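Local coordinates for protein oxalate biosynthetic component 1 (Burkholderia thailandensis, PDB 5IKY) that produces oxalate in quorum sensing-dependent oxalogenesis, combining serine hydrolase chemistry with an additional lyase activity, at residues E572-A577 with R601-T606; L944-C949 with L982-T987. One frame throughout, in Å; residues are numbered along the deposited sequence.

Contact 1: residues E572-A577 with R601-T606; sequences EDRLAA and RSFGIT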
# COMPACT_ATOMS: atom_id res chain seq x y z
N GLU A 572 6.01 -16.34 20.39
CA GLU A 572 7.42 -16.68 20.27
C GLU A 572 7.63 -18.20 20.28
O GLU A 572 8.52 -18.71 19.60
CB GLU A 572 8.22 -16.03 21.40
CG GLU A 572 9.71 -15.88 21.11
CD GLU A 572 10.44 -15.14 22.21
OE1 GLU A 572 10.88 -13.99 21.97
OE2 GLU A 572 10.60 -15.71 23.31
N ASP A 573 6.79 -18.90 21.04
CA ASP A 573 6.82 -20.36 21.07
C ASP A 573 6.56 -20.95 19.69
O ASP A 573 7.21 -21.90 19.27
CB ASP A 573 5.79 -20.90 22.07
CG ASP A 573 6.27 -20.81 23.51
OD1 ASP A 573 7.48 -21.01 23.74
OD2 ASP A 573 5.44 -20.55 24.40
N ARG A 574 5.60 -20.35 18.98
CA ARG A 574 5.23 -20.81 17.64
C ARG A 574 6.35 -20.53 16.64
O ARG A 574 6.56 -21.31 15.70
CB ARG A 574 3.93 -20.15 17.19
CG ARG A 574 2.69 -20.70 17.87
CD ARG A 574 1.43 -19.96 17.41
NE ARG A 574 1.47 -19.65 15.99
CZ ARG A 574 1.16 -20.50 15.02
NH1 ARG A 574 0.78 -21.74 15.31
NH2 ARG A 574 1.23 -20.12 13.75
N LEU A 575 7.05 -19.42 16.82
CA LEU A 575 8.19 -19.10 15.96
C LEU A 575 9.35 -20.04 16.26
O LEU A 575 10.05 -20.48 15.35
CB LEU A 575 8.62 -17.65 16.15
CG LEU A 575 9.84 -17.21 15.34
CD1 LEU A 575 9.64 -17.48 13.85
CD2 LEU A 575 10.15 -15.74 15.59
N ALA A 576 9.54 -20.35 17.54
CA ALA A 576 10.62 -21.23 17.96
C ALA A 576 10.42 -22.65 17.43
O ALA A 576 11.38 -23.29 16.99
CB ALA A 576 10.72 -21.25 19.48
N ALA A 577 9.18 -23.12 17.46
CA ALA A 577 8.87 -24.46 16.98
C ALA A 577 9.07 -24.57 15.47
O ALA A 577 9.57 -25.57 14.97
CB ALA A 577 7.44 -24.84 17.35
N ARG A 601 9.33 -12.30 10.24
CA ARG A 601 8.41 -11.32 9.65
C ARG A 601 7.00 -11.89 9.50
O ARG A 601 6.02 -11.18 9.71
CB ARG A 601 8.92 -10.85 8.29
CG ARG A 601 9.75 -9.57 8.34
CD ARG A 601 10.01 -9.01 6.95
NE ARG A 601 10.89 -9.86 6.16
CZ ARG A 601 12.20 -9.66 6.04
NH1 ARG A 601 12.78 -8.64 6.67
NH2 ARG A 601 12.94 -10.48 5.30
N SER A 602 6.91 -13.16 9.15
CA SER A 602 5.62 -13.81 8.93
C SER A 602 4.86 -14.01 10.24
O SER A 602 3.63 -14.03 10.25
CB SER A 602 5.80 -15.14 8.21
OG SER A 602 6.59 -16.03 8.98
N PHE A 603 5.60 -14.18 11.33
CA PHE A 603 4.98 -14.33 12.65
C PHE A 603 4.72 -12.98 13.31
O PHE A 603 4.22 -12.92 14.43
CB PHE A 603 5.86 -15.20 13.56
CG PHE A 603 5.69 -16.68 13.35
CD1 PHE A 603 6.40 -17.35 12.37
CD2 PHE A 603 4.82 -17.40 14.15
CE1 PHE A 603 6.24 -18.71 12.18
CE2 PHE A 603 4.65 -18.76 13.97
CZ PHE A 603 5.37 -19.41 12.98
N GLY A 604 5.06 -11.91 12.60
CA GLY A 604 4.82 -10.56 13.10
C GLY A 604 5.98 -9.99 13.88
O GLY A 604 5.99 -8.80 14.21
N ILE A 605 6.96 -10.83 14.18
CA ILE A 605 8.14 -10.40 14.93
C ILE A 605 9.19 -9.79 14.00
O ILE A 605 9.75 -10.48 13.15
CB ILE A 605 8.77 -11.57 15.71
CG1 ILE A 605 7.78 -12.10 16.76
CG2 ILE A 605 10.06 -11.14 16.38
CD1 ILE A 605 8.34 -13.22 17.61
N THR A 606 9.46 -8.51 14.17
CA THR A 606 10.42 -7.82 13.32
C THR A 606 11.78 -7.69 13.99
O THR A 606 11.96 -6.89 14.91
CB THR A 606 9.92 -6.41 12.94
OG1 THR A 606 8.67 -6.51 12.26
CG2 THR A 606 10.93 -5.71 12.04
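The F603 ring lies flat against the backbone of helix 562-579, with L575 CA 4.0 Å above the ring plane over its centre. The line from the ring centroid to that carbon runs only 7° off the ring normal, a CH-pi contact. The L575 side chain continues the packing: CG stands anti to the backbone N (chi1 177°), and CD1 comes 3.6 Å from F603 CD1. The other branch, CD2, turns to I605 and meets its CD1 at 3.7 Å. L575 thus sits in a fork between F603 and I605, buried with both, while L640 and F636 of helix 629-641 cover L575 and I605 in turn. F603 and I605 reach across from either side of G604, where helix 592-602 ends in a Schellman motif; the positive phi that closes it suits glycine. The carboxylate of the buried E572 has its partners outside the pair, in salt bridges to R685 and R644.

The other side of the ring's surroundings is exposed, at R574. R574 CB touches F603 CE2 at 3.6 Å, and the side chain crosses the ring at about a right angle. Its NH2 comes 3.7 Å from the same CE2, but the guanidinium is tilted 43° to the ring plane, so this is no parallel stack. H303 stacks on F603 and accepts a hydrogen bond from R574 NH2 at its carbonyl O, tying this edge of the cap domain to a distant part of the chain.

The R574 carbonyl O also reaches the ring, 3.5 Å from F603 CZ. The two segments are joined mainly by aliphatic-aromatic and aliphatic contacts, consistent with packing, more than charge between them, holding them together.

Contact 2: residues L944-C949 with L982-T987; sequences LDVQAC and LDWLGT
A chi1 of -57° sets D945 CG beside its own backbone N, anti to the carbonyl carbon, and from there the carboxylate reaches T987 N; the first torsion of T987 sets OG1 near the same carboxylate. The setting is the alpha/beta-hydrolase fold, where helix 937-955 belongs to the beta-alpha-beta crossover from strand 929-935 to strand 969-976. Residues 982-987 form the end of the loop that leads into the neighbouring parallel strand 988-992.

The polar link is a single bond from T987 N to D945 OD2, 2.9 Å long and fairly straight at 163°. The N-H comes from above the carboxylate, 48° out of its plane. T987 OG1 stands 3.5 Å from D945 OD2, with the two side chains crossing at about a right angle. The close approach depends on G986: its backbone is almost fully extended, and without a side chain there D945 OD2 can lie 3.2 Å from G986 CA. The D945 carboxylate therefore spans the last two residues before the strand, joining the helix to the loop at that point, and T987 itself packs on A969 and L971 of strand 969-976.

Next to D945 the contact becomes apolar. V946 CG2 approaches W984 CZ3 at 4.0 Å, the two side chains meeting obliquely. The indole also stacks with H981 and gives a weak hydrogen bond from NE1 to the carbonyl O of P863. F966 of helix 959-966 packs against D945, C949 and L985 alike, so it joins the polar and apolar parts of the contact. One turn along the helix from D945, C949 SG rests 3.8 Å from L985 CB, with L985 CD1 a little farther from the sulphur, at 4.2 Å.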
# COMPACT_ATOMS: atom_id res chain seq x y z
N LEU A 944 16.32 22.61 23.52
CA LEU A 944 17.18 23.78 23.69
C LEU A 944 16.32 25.04 23.77
O LEU A 944 16.63 25.97 24.52
CB LEU A 944 18.19 23.91 22.55
CG LEU A 944 19.12 22.73 22.24
CD1 LEU A 944 20.24 23.18 21.31
CD2 LEU A 944 19.68 22.12 23.51
N ASP A 945 15.25 25.06 22.99
CA ASP A 945 14.32 26.18 22.97
C ASP A 945 13.61 26.31 24.31
O ASP A 945 13.41 27.42 24.81
CB ASP A 945 13.30 26.00 21.85
CG ASP A 945 13.94 25.85 20.49
OD1 ASP A 945 15.19 25.83 20.41
OD2 ASP A 945 13.21 25.73 19.48
N VAL A 946 13.24 25.17 24.89
CA VAL A 946 12.57 25.13 26.18
C VAL A 946 13.45 25.73 27.28
O VAL A 946 12.99 26.56 28.07
CB VAL A 946 12.20 23.68 26.57
CG1 VAL A 946 11.80 23.60 28.04
CG2 VAL A 946 11.08 23.17 25.68
N GLN A 947 14.71 25.32 27.32
CA GLN A 947 15.65 25.82 28.31
C GLN A 947 15.92 27.30 28.13
O GLN A 947 16.15 28.03 29.10
CB GLN A 947 16.96 25.03 28.24
CG GLN A 947 16.81 23.55 28.52
CD GLN A 947 18.14 22.82 28.49
OE1 GLN A 947 18.98 23.01 29.36
NE2 GLN A 947 18.34 21.99 27.47
N ALA A 948 15.91 27.75 26.88
CA ALA A 948 16.12 29.16 26.56
C ALA A 948 14.98 30.01 27.12
O ALA A 948 15.21 31.11 27.62
CB ALA A 948 16.25 29.36 25.06
N CYS A 949 13.76 29.50 27.02
CA CYS A 949 12.60 30.18 27.57
C CYS A 949 12.68 30.25 29.09
O CYS A 949 12.31 31.26 29.69
CB CYS A 949 11.31 29.48 27.14
SG CYS A 949 10.97 29.54 25.36
N LEU A 982 4.15 22.96 17.07
CA LEU A 982 3.96 24.15 16.25
C LEU A 982 3.63 25.39 17.07
O LEU A 982 4.00 26.50 16.69
CB LEU A 982 2.86 23.88 15.22
CG LEU A 982 2.53 25.00 14.23
CD1 LEU A 982 3.78 25.49 13.53
CD2 LEU A 982 1.51 24.51 13.22
N ASP A 983 2.95 25.21 18.19
CA ASP A 983 2.46 26.34 18.99
C ASP A 983 3.42 26.75 20.10
O ASP A 983 3.08 27.58 20.94
CB ASP A 983 1.10 26.01 19.59
CG ASP A 983 0.01 25.92 18.54
OD1 ASP A 983 0.15 26.57 17.48
OD2 ASP A 983 -0.99 25.19 18.77
N TRP A 984 4.62 26.18 20.11
CA TRP A 984 5.62 26.55 21.12
C TRP A 984 6.49 27.71 20.65
O TRP A 984 6.56 28.02 19.46
CB TRP A 984 6.52 25.35 21.45
CG TRP A 984 5.89 24.30 22.30
CD1 TRP A 984 4.59 24.24 22.70
CD2 TRP A 984 6.54 23.16 22.87
NE1 TRP A 984 4.39 23.12 23.48
CE2 TRP A 984 5.57 22.44 23.59
CE3 TRP A 984 7.85 22.67 22.82
CZ2 TRP A 984 5.87 21.26 24.27
CZ3 TRP A 984 8.15 21.50 23.50
CH2 TRP A 984 7.16 20.81 24.22
N LEU A 985 7.15 28.36 21.61
CA LEU A 985 8.20 29.32 21.30
C LEU A 985 9.46 28.58 20.88
O LEU A 985 9.98 27.77 21.65
CB LEU A 985 8.50 30.22 22.50
CG LEU A 985 7.73 31.53 22.64
CD1 LEU A 985 8.05 32.19 23.97
CD2 LEU A 985 8.05 32.47 21.48
N GLY A 986 9.95 28.83 19.67
CA GLY A 986 11.14 28.15 19.21
C GLY A 986 11.59 28.43 17.79
O GLY A 986 11.05 29.30 17.11
N THR A 987 12.59 27.67 17.36
CA THR A 987 13.22 27.86 16.06
C THR A 987 12.32 27.37 14.93
O THR A 987 11.70 26.31 15.02
CB THR A 987 14.57 27.11 15.99
OG1 THR A 987 15.32 27.37 17.18
CG2 THR A 987 15.36 27.55 14.78

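How the contacts relate
Contact 1 closes before contact 2 opens, so the two come in series along the chain. Their centres are 44 Å apart and their nearest atoms about 29 Å. Contact 1 joins helix 562-579 to the C-terminal end of helix 592-602 and the turn that follows it, within the cap domain. Contact 2 belongs to the C-terminal alpha/beta-hydrolase region, where helix 937-955 packs beside the mixed sheet near strands 969-976 and 988-992. Neither shares a helix or strand with the other, and the magnesium ion of H227 and E477 sits by the parallel sheet of the N-terminal half, probably the lyase part. The pair thus samples two separately packed regions of one single-chain enzyme.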